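Local coordinates for protein NAD(+) phosphorylase MbcT (Mycobacterium tuberculosis, PDB 6FKG) that degrades NAD(+) by phosphorolysis as the toxin of a type II toxin-antitoxin pair and kills the cell unless its cognate antitoxin blocks the active site, at residues A63-E71 against L175-T186. Sequence-based numbering, arbitrary orientation.
Sequences AQACMVEVE and LTPALYQELRAT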
loop_
_atom_site.group_PDB
_atom_site.type_symbol
_atom_site.label_atom_id
_atom_site.label_comp_id
_atom_site.label_asym_id
_atom_site.label_seq_id
_atom_site.Cartn_x
_atom_site.Cartn_y
_atom_site.Cartn_z
ATOM N N ALA B 63 -2.066 50.130 14.829
ATOM C CA ALA B 63 -1.050 49.494 15.655
ATOM C C ALA B 63 -1.708 48.687 16.779
ATOM O O ALA B 63 -1.221 47.613 17.162
ATOM C CB ALA B 63 -0.097 50.540 16.229
ATOM N N GLN B 64 -2.832 49.189 17.282
ATOM C CA GLN B 64 -3.521 48.503 18.381
ATOM C C GLN B 64 -4.095 47.167 17.924
ATOM O O GLN B 64 -4.001 46.161 18.631
ATOM C CB GLN B 64 -4.632 49.370 18.966
ATOM C CG GLN B 64 -5.270 48.723 20.172
ATOM C CD GLN B 64 -6.695 49.165 20.382
ATOM O OE1 GLN B 64 -6.950 50.225 20.948
ATOM N NE2 GLN B 64 -7.639 48.351 19.922
ATOM N N ALA B 65 -4.692 47.155 16.739
ATOM C CA ALA B 65 -5.241 45.920 16.190
ATOM C C ALA B 65 -4.127 44.917 15.918
ATOM O O ALA B 65 -4.306 43.710 16.111
ATOM C CB ALA B 65 -6.034 46.196 14.919
ATOM N N CYS B 66 -2.988 45.424 15.463
ATOM C CA CYS B 66 -1.815 44.572 15.258
ATOM C C CYS B 66 -1.395 43.926 16.585
ATOM O O CYS B 66 -1.090 42.734 16.614
ATOM C CB CYS B 66 -0.658 45.365 14.669
ATOM S SG CYS B 66 0.723 44.306 14.155
ATOM N N MET B 67 -1.407 44.701 17.680
ATOM C CA MET B 67 -0.988 44.164 18.988
ATOM C C MET B 67 -1.926 43.056 19.442
ATOM O O MET B 67 -1.502 42.073 20.052
ATOM C CB MET B 67 -0.935 45.255 20.063
ATOM C CG MET B 67 0.148 46.334 19.832
ATOM S SD MET B 67 1.804 45.700 19.455
ATOM C CE MET B 67 1.856 45.760 17.653
ATOM N N VAL B 68 -3.210 43.219 19.151
ATOM C CA VAL B 68 -4.178 42.174 19.468
ATOM C C VAL B 68 -3.800 40.882 18.717
ATOM O O VAL B 68 -3.883 39.791 19.271
ATOM C CB VAL B 68 -5.607 42.625 19.129
ATOM C CG1 VAL B 68 -6.613 41.488 19.348
ATOM C CG2 VAL B 68 -5.979 43.831 19.980
ATOM N N GLU B 69 -3.345 40.999 17.470
ATOM C CA GLU B 69 -2.943 39.798 16.732
ATOM C C GLU B 69 -1.654 39.202 17.322
ATOM O O GLU B 69 -1.493 37.977 17.365
ATOM C CB GLU B 69 -2.775 40.099 15.241
ATOM C CG GLU B 69 -4.090 40.508 14.533
ATOM C CD GLU B 69 -5.200 39.472 14.674
ATOM O OE1 GLU B 69 -4.920 38.254 14.715
ATOM O OE2 GLU B 69 -6.371 39.880 14.752
ATOM N N VAL B 70 -0.768 40.056 17.833
ATOM C CA VAL B 70 0.421 39.550 18.515
ATOM C C VAL B 70 0.001 38.702 19.726
ATOM O O VAL B 70 0.551 37.636 19.972
ATOM C CB VAL B 70 1.373 40.687 18.973
ATOM C CG1 VAL B 70 2.529 40.116 19.802
ATOM C CG2 VAL B 70 1.928 41.454 17.768
ATOM N N GLU B 71 -1.001 39.172 20.465
ATOM C CA GLU B 71 -1.525 38.420 21.605
ATOM C C GLU B 71 -2.090 37.057 21.207
ATOM O O GLU B 71 -1.861 36.050 21.883
ATOM C CB GLU B 71 -2.634 39.208 22.309
ATOM C CG GLU B 71 -2.225 40.536 22.837
ATOM C CD GLU B 71 -3.389 41.246 23.534
ATOM O OE1 GLU B 71 -4.516 40.695 23.561
ATOM O OE2 GLU B 71 -3.174 42.354 24.050
ATOM N N LEU B 175 9.873 45.827 18.209
ATOM C CA LEU B 175 8.627 45.635 18.948
ATOM C C LEU B 175 8.937 44.952 20.271
ATOM O O LEU B 175 8.882 43.731 20.396
ATOM C CB LEU B 175 7.617 44.830 18.132
ATOM C CG LEU B 175 6.222 44.650 18.755
ATOM C CD1 LEU B 175 5.532 45.990 19.072
ATOM C CD2 LEU B 175 5.381 43.806 17.814
ATOM N N THR B 176 9.278 45.775 21.249
ATOM C CA THR B 176 9.626 45.321 22.587
ATOM C C THR B 176 8.366 45.038 23.396
ATOM O O THR B 176 7.295 45.485 23.027
ATOM C CB THR B 176 10.468 46.380 23.295
ATOM O OG1 THR B 176 9.706 47.592 23.373
ATOM C CG2 THR B 176 11.753 46.632 22.505
ATOM N N PRO B 177 8.489 44.286 24.495
ATOM C CA PRO B 177 7.332 44.145 25.390
ATOM C C PRO B 177 6.775 45.502 25.831
ATOM O O PRO B 177 5.553 45.662 25.877
ATOM C CB PRO B 177 7.906 43.368 26.575
ATOM C CG PRO B 177 8.987 42.516 25.929
ATOM C CD PRO B 177 9.603 43.400 24.878
ATOM N N ALA B 178 7.652 46.459 26.131
ATOM C CA ALA B 178 7.218 47.788 26.549
ATOM C C ALA B 178 6.415 48.495 25.450
ATOM O O ALA B 178 5.381 49.097 25.730
ATOM C CB ALA B 178 8.422 48.645 26.969
ATOM N N LEU B 179 6.885 48.425 24.203
ATOM C CA LEU B 179 6.183 49.092 23.106
ATOM C C LEU B 179 4.829 48.455 22.877
ATOM O O LEU B 179 3.847 49.156 22.641
ATOM C CB LEU B 179 6.984 49.035 21.807
ATOM C CG LEU B 179 6.335 49.794 20.642
ATOM C CD1 LEU B 179 6.060 51.250 21.013
ATOM C CD2 LEU B 179 7.217 49.704 19.391
ATOM N N TYR B 180 4.797 47.122 22.922
ATOM C CA TYR B 180 3.544 46.386 22.783
ATOM C C TYR B 180 2.507 46.908 23.780
ATOM O O TYR B 180 1.369 47.181 23.434
ATOM C CB TYR B 180 3.771 44.883 22.993
ATOM C CG TYR B 180 2.545 44.188 23.505
ATOM C CD1 TYR B 180 2.386 43.939 24.863
ATOM C CD2 TYR B 180 1.521 43.814 22.648
ATOM C CE1 TYR B 180 1.258 43.346 25.348
ATOM C CE2 TYR B 180 0.366 43.210 23.142
ATOM C CZ TYR B 180 0.251 42.978 24.493
ATOM O OH TYR B 180 -0.876 42.383 25.027
ATOM N N GLN B 181 2.909 47.041 25.033
ATOM C CA GLN B 181 1.963 47.472 26.062
ATOM C C GLN B 181 1.503 48.898 25.826
ATOM O O GLN B 181 0.344 49.248 26.065
ATOM C CB GLN B 181 2.592 47.332 27.442
ATOM C CG GLN B 181 3.005 45.912 27.737
ATOM C CD GLN B 181 3.478 45.721 29.164
ATOM O OE1 GLN B 181 4.318 46.474 29.658
ATOM N NE2 GLN B 181 2.940 44.708 29.834
ATOM N N GLU B 182 2.428 49.718 25.347
ATOM C CA GLU B 182 2.136 51.099 25.023
ATOM C C GLU B 182 1.128 51.175 23.875
ATOM O O GLU B 182 0.107 51.857 23.977
ATOM C CB GLU B 182 3.430 51.815 24.667
ATOM C CG GLU B 182 3.314 53.280 24.378
ATOM C CD GLU B 182 4.654 53.844 23.978
ATOM O OE1 GLU B 182 5.657 53.499 24.638
ATOM O OE2 GLU B 182 4.715 54.585 22.980
ATOM N N LEU B 183 1.402 50.447 22.794
ATOM C CA LEU B 183 0.514 50.466 21.634
ATOM C C LEU B 183 -0.824 49.779 21.900
ATOM O O LEU B 183 -1.843 50.160 21.330
ATOM C CB LEU B 183 1.196 49.821 20.435
ATOM C CG LEU B 183 2.438 50.590 19.982
ATOM C CD1 LEU B 183 3.153 49.855 18.847
ATOM C CD2 LEU B 183 2.041 51.999 19.558
ATOM N N ARG B 184 -0.816 48.775 22.773
ATOM C CA ARG B 184 -2.031 48.032 23.088
ATOM C C ARG B 184 -3.028 48.945 23.796
ATOM O O ARG B 184 -4.240 48.799 23.658
ATOM C CB ARG B 184 -1.683 46.811 23.941
ATOM C CG ARG B 184 -2.837 45.919 24.322
ATOM C CD ARG B 184 -3.503 45.265 23.126
ATOM N NE ARG B 184 -4.593 44.393 23.569
ATOM C CZ ARG B 184 -5.835 44.806 23.786
ATOM N NH1 ARG B 184 -6.155 46.082 23.598
ATOM N NH2 ARG B 184 -6.757 43.945 24.190
ATOM N N ALA B 185 -2.494 49.909 24.533
ATOM C CA ALA B 185 -3.307 50.837 25.315
ATOM C C ALA B 185 -3.769 52.028 24.481
ATOM O O ALA B 185 -4.965 52.336 24.415
ATOM C CB ALA B 185 -2.519 51.315 26.509
ATOM N N THR B 186 -2.803 52.686 23.840
ATOM C CA THR B 186 -3.032 53.942 23.128
ATOM C C THR B 186 -3.673 53.725 21.756
ATOM O O THR B 186 -4.337 52.717 21.509
ATOM C CB THR B 186 -1.708 54.733 22.951
ATOM O OG1 THR B 186 -0.853 54.043 22.023
ATOM C CG2 THR B 186 -0.984 54.896 24.299
ATOM O OXT THR B 186 -3.551 54.568 20.867
#
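Glu71 receives two side chains of the C-terminal helix on a single carboxylate oxygen. Arg184 NE lies 2.5 Å from Glu71 OE2 in a salt bridge that is also a bent hydrogen bond (144° at the hydrogen); the oxygen lies near the guanidinium plane, whereas NE stands above the plane of the carboxylate. The hydroxyl of Tyr180 donates to the same oxygen, with OH and Glu71 OE2 a very short 2.5 Å apart. Two bonds thus grip OE2 and tie both side chains of the C-terminal helix to it, and the arginine charge probably favours the ionised form of the carboxylate. Val68 CG2 sits over the centre of one face of the guanidinium group, 3.9 Å from Arg184 CZ.

Apolar packing centres on Met67, whose chain bends at chi2 (-49°) and carries the sulfur in beside Tyr180 and Leu175. Met67 SD meets the ring at its edge, 3.7 Å from Tyr180 CD2, a Met-aromatic contact, and the end of the chain, SD and CE, meets the Leu175 methyls tip to tip. Its CG rests on Leu183 CB at 3.7 Å, while Ala63 CB touches Leu183 CD2. Gln64 sets CB against Leu183 O and its CG 3.6 Å from Arg184 O.

The axes of 63-71 and 177-185 pass 8.0 Å apart at -124°, packing helix 63-76 against the C-terminal helix 177-185. Met67 and Leu183 also meet Leu91 of strand 89-103, and Val70 and Leu175 reach Tyr28 of strand 19-30. Helix 81-84 packs against Val70 and Tyr180.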